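Local coordinates for protein sulfate adenylyltransferase (Allochromatium vinosum, PDB 4DNX) that catalyses the reaction of sulfate with ATP to give adenosine 5'-phosphosulfate and diphosphate, the first step from sulfate to sulfite in sulfur metabolism, at residues I183-W192 / P257-Y265. Residues are numbered along the deposited sequence; the frame is centred on the assembly and turned at random. Where two conformers were deposited one is given.
Sequences IRHEIQERGW and PNTVMVTGY
R190 and N258 grip each other twice at the helix's C-terminal turn. N258 ND2 donates to R190 O at 3.1 Å, in the carbonyl plane and on a lone pair, while R190 NH1 reaches N258 OD1 at 3.1 Å, with OD1 24° out of the guanidinium plane. Both bonds fix the amide's rotation. A weak bond joins R190 NH1 to V260 O, and M261 CG lies over one guanidinium face, 3.4 Å from R190 CZ. W192 NE1 donates to N258 O at 3.0 Å, from above the carbonyl plane. M261 SD sits 3.7 Å from W192 CZ3, an oblique Met-aromatic contact. The methionine chain bends at its end (chi3 59°), bringing M261 CE beside E186 CG and, at 3.9 Å, I183 CG2.

Behind this shell, E186 OE1 takes R190 NE in the guanidinium plane through its anti lone pair, a salt bridge. Replacing R190 by alanine is likely to leave E186 and E189 of the second subunit without their mate, and N258 OD1 without its donor. G191, with positive phi, forms a Schellman motif: its N and, weakly, W192 N bond back into the last turn.

Segments 183-190 (in helix 180-190) and 260-265 (in strand 260-266) run nearly antiparallel (166°); the strand is one of the two outermost within this chain of the Rossmann-like parallel sheet. Strand 223-230 pairs with it, helix 240-254 packs against V260 and V262, and E189 of the second subunit, placed to form a salt bridge with R190, ties this edge into the dimer.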
loop_
_atom_site.group_PDB
_atom_site.type_symbol
_atom_site.label_atom_id
_atom_site.label_comp_id
_atom_site.label_asym_id
_atom_site.label_seq_id
_atom_site.Cartn_x
_atom_site.Cartn_y
_atom_site.Cartn_z
ATOM N N ILE A 183 -5.810 -6.608 -2.276
ATOM C CA ILE A 183 -6.132 -7.717 -1.316
ATOM C C ILE A 183 -6.381 -9.007 -2.114
ATOM O O ILE A 183 -5.823 -10.091 -1.765
ATOM C CB ILE A 183 -7.311 -7.340 -0.453
ATOM C CG1 ILE A 183 -6.869 -6.252 0.529
ATOM C CG2 ILE A 183 -7.831 -8.527 0.294
ATOM C CD1 ILE A 183 -8.016 -5.650 1.408
ATOM N N ARG A 184 -7.172 -8.921 -3.214
ATOM C CA ARG A 184 -7.400 -10.101 -4.089
ATOM C C ARG A 184 -6.073 -10.682 -4.645
ATOM O O ARG A 184 -5.878 -11.911 -4.635
ATOM C CB ARG A 184 -8.418 -9.707 -5.228
ATOM C CG ARG A 184 -8.965 -10.779 -6.179
ATOM C CD ARG A 184 -10.172 -10.127 -6.938
ATOM N NE ARG A 184 -11.474 -10.283 -6.231
ATOM C CZ ARG A 184 -12.247 -11.362 -6.365
ATOM N NH1 ARG A 184 -11.850 -12.410 -7.130
ATOM N NH2 ARG A 184 -13.387 -11.465 -5.695
ATOM N N HIS A 185 -5.149 -9.822 -5.091
ATOM C CA HIS A 185 -3.847 -10.291 -5.614
ATOM C C HIS A 185 -3.070 -11.036 -4.540
ATOM O O HIS A 185 -2.539 -12.120 -4.819
ATOM C CB HIS A 185 -3.008 -9.092 -6.066
ATOM C CG HIS A 185 -3.457 -8.492 -7.360
ATOM N ND1 HIS A 185 -3.303 -7.145 -7.649
ATOM C CD2 HIS A 185 -4.093 -9.029 -8.422
ATOM C CE1 HIS A 185 -3.798 -6.898 -8.847
ATOM N NE2 HIS A 185 -4.265 -8.022 -9.346
ATOM N N GLU A 186 -3.003 -10.432 -3.346
ATOM C CA GLU A 186 -2.270 -11.024 -2.219
ATOM C C GLU A 186 -2.865 -12.349 -1.726
ATOM O O GLU A 186 -2.107 -13.281 -1.435
ATOM C CB GLU A 186 -2.136 -10.037 -1.070
ATOM C CG GLU A 186 -1.473 -10.611 0.178
ATOM C CD GLU A 186 -0.833 -9.551 1.068
ATOM O OE1 GLU A 186 -0.102 -9.967 1.992
ATOM O OE2 GLU A 186 -1.054 -8.316 0.843
ATOM N N ILE A 187 -4.196 -12.444 -1.635
ATOM C CA ILE A 187 -4.843 -13.749 -1.295
ATOM C C ILE A 187 -4.408 -14.794 -2.316
ATOM O O ILE A 187 -4.063 -15.953 -1.977
ATOM C CB ILE A 187 -6.384 -13.630 -1.270
ATOM C CG1 ILE A 187 -6.806 -12.849 -0.016
ATOM C CG2 ILE A 187 -7.033 -15.028 -1.319
ATOM C CD1 ILE A 187 -8.285 -12.398 -0.006
ATOM N N GLN A 188 -4.377 -14.375 -3.576
ATOM C CA GLN A 188 -4.117 -15.289 -4.671
ATOM C C GLN A 188 -2.757 -15.874 -4.537
ATOM O O GLN A 188 -2.556 -17.114 -4.610
ATOM C CB GLN A 188 -4.178 -14.525 -5.985
ATOM C CG GLN A 188 -5.466 -14.670 -6.632
ATOM C CD GLN A 188 -5.422 -15.712 -7.703
ATOM O OE1 GLN A 188 -4.718 -16.724 -7.575
ATOM N NE2 GLN A 188 -6.166 -15.474 -8.780
ATOM N N GLU A 189 -1.798 -15.003 -4.317
ATOM C CA GLU A 189 -0.455 -15.471 -4.360
ATOM C C GLU A 189 -0.097 -16.274 -3.114
ATOM O O GLU A 189 0.639 -17.267 -3.227
ATOM C CB GLU A 189 0.522 -14.328 -4.616
ATOM C CG GLU A 189 1.862 -14.833 -5.165
ATOM C CD GLU A 189 2.647 -15.536 -4.077
ATOM O OE1 GLU A 189 2.472 -15.069 -2.914
ATOM O OE2 GLU A 189 3.365 -16.540 -4.325
ATOM N N ARG A 190 -0.669 -15.888 -1.963
ATOM C CA ARG A 190 -0.375 -16.575 -0.689
ATOM C C ARG A 190 -0.948 -17.998 -0.709
ATOM O O ARG A 190 -0.655 -18.833 0.172
ATOM C CB ARG A 190 -0.943 -15.764 0.476
ATOM C CG ARG A 190 -0.138 -14.509 0.884
ATOM C CD ARG A 190 -0.689 -14.183 2.215
ATOM N NE ARG A 190 -0.364 -12.908 2.804
ATOM C CZ ARG A 190 -0.184 -12.774 4.099
ATOM N NH1 ARG A 190 -0.216 -13.861 4.913
ATOM N NH2 ARG A 190 0.119 -11.591 4.579
ATOM N N GLY A 191 -1.764 -18.285 -1.712
ATOM C CA GLY A 191 -2.326 -19.641 -1.924
ATOM C C GLY A 191 -3.603 -19.996 -1.177
ATOM O O GLY A 191 -4.024 -21.169 -1.159
ATOM N N TRP A 192 -4.208 -19.002 -0.520
ATOM C CA TRP A 192 -5.405 -19.241 0.297
ATOM C C TRP A 192 -6.626 -19.534 -0.583
ATOM O O TRP A 192 -6.885 -18.769 -1.551
ATOM C CB TRP A 192 -5.705 -18.012 1.154
ATOM C CG TRP A 192 -4.667 -17.709 2.198
ATOM C CD1 TRP A 192 -3.547 -18.458 2.543
ATOM C CD2 TRP A 192 -4.678 -16.577 3.056
ATOM N NE1 TRP A 192 -2.858 -17.818 3.561
ATOM C CE2 TRP A 192 -3.544 -16.680 3.914
ATOM C CE3 TRP A 192 -5.543 -15.462 3.186
ATOM C CZ2 TRP A 192 -3.250 -15.704 4.899
ATOM C CZ3 TRP A 192 -5.243 -14.486 4.186
ATOM C CH2 TRP A 192 -4.124 -14.623 5.013
ATOM N N PRO A 257 2.209 -19.566 10.731
ATOM C CA PRO A 257 2.747 -18.882 9.533
ATOM C C PRO A 257 1.766 -18.816 8.361
ATOM O O PRO A 257 1.033 -19.765 8.084
ATOM C CB PRO A 257 3.935 -19.764 9.123
ATOM C CG PRO A 257 4.290 -20.491 10.349
ATOM C CD PRO A 257 3.025 -20.741 11.089
ATOM N N ASN A 258 1.791 -17.679 7.683
ATOM C CA ASN A 258 0.949 -17.440 6.507
ATOM C C ASN A 258 -0.552 -17.675 6.765
ATOM O O ASN A 258 -1.232 -18.383 5.993
ATOM C CB ASN A 258 1.440 -18.287 5.313
ATOM C CG ASN A 258 0.750 -17.847 4.005
ATOM O OD1 ASN A 258 0.450 -16.649 3.855
ATOM N ND2 ASN A 258 0.467 -18.790 3.099
ATOM N N THR A 259 -1.071 -17.121 7.877
ATOM C CA THR A 259 -2.510 -17.224 8.163
ATOM C C THR A 259 -3.184 -15.886 8.374
ATOM O O THR A 259 -4.396 -15.856 8.456
ATOM C CB THR A 259 -2.796 -18.143 9.392
ATOM O OG1 THR A 259 -2.153 -17.583 10.545
ATOM C CG2 THR A 259 -2.282 -19.515 9.139
ATOM N N VAL A 260 -2.425 -14.788 8.447
ATOM C CA VAL A 260 -3.057 -13.474 8.729
ATOM C C VAL A 260 -2.613 -12.421 7.712
ATOM O O VAL A 260 -1.427 -12.396 7.367
ATOM C CB VAL A 260 -2.698 -12.964 10.142
ATOM C CG1 VAL A 260 -3.362 -11.576 10.415
ATOM C CG2 VAL A 260 -3.099 -13.987 11.199
ATOM N N MET A 261 -3.569 -11.603 7.220
ATOM C CA MET A 261 -3.280 -10.411 6.455
ATOM C C MET A 261 -3.872 -9.216 7.184
ATOM O O MET A 261 -5.066 -9.187 7.391
ATOM C CB MET A 261 -3.959 -10.502 5.090
ATOM C CG MET A 261 -3.173 -11.187 4.052
ATOM S SD MET A 261 -4.192 -11.363 2.554
ATOM C CE MET A 261 -4.569 -9.644 2.214
ATOM N N VAL A 262 -3.029 -8.254 7.565
ATOM C CA VAL A 262 -3.479 -7.022 8.262
ATOM C C VAL A 262 -3.612 -5.882 7.243
ATOM O O VAL A 262 -2.636 -5.525 6.531
ATOM C CB VAL A 262 -2.531 -6.638 9.408
ATOM C CG1 VAL A 262 -3.006 -5.362 10.127
ATOM C CG2 VAL A 262 -2.461 -7.792 10.456
ATOM N N THR A 263 -4.822 -5.341 7.152
ATOM C CA THR A 263 -5.142 -4.430 6.028
ATOM C C THR A 263 -6.141 -3.432 6.534
ATOM O O THR A 263 -6.659 -3.551 7.656
ATOM C CB THR A 263 -5.853 -5.163 4.863
ATOM O OG1 THR A 263 -7.162 -5.573 5.275
ATOM C CG2 THR A 263 -5.027 -6.376 4.352
ATOM N N GLY A 264 -6.466 -2.480 5.679
ATOM C CA GLY A 264 -7.452 -1.455 6.049
ATOM C C GLY A 264 -8.129 -0.808 4.862
ATOM O O GLY A 264 -7.641 -0.882 3.707
ATOM N N TYR A 265 -9.253 -0.143 5.139
ATOM C CA TYR A 265 -9.971 0.529 4.076
ATOM C C TYR A 265 -10.569 1.810 4.640
ATOM O O TYR A 265 -10.608 2.005 5.846
ATOM C CB TYR A 265 -11.080 -0.386 3.521
ATOM C CG TYR A 265 -12.231 -0.608 4.480
ATOM C CD1 TYR A 265 -12.082 -1.402 5.607
ATOM C CD2 TYR A 265 -13.444 0.089 4.301
ATOM C CE1 TYR A 265 -13.114 -1.577 6.477
ATOM C CE2 TYR A 265 -14.501 -0.073 5.197
ATOM C CZ TYR A 265 -14.304 -0.891 6.285
ATOM O OH TYR A 265 -15.350 -1.089 7.151
#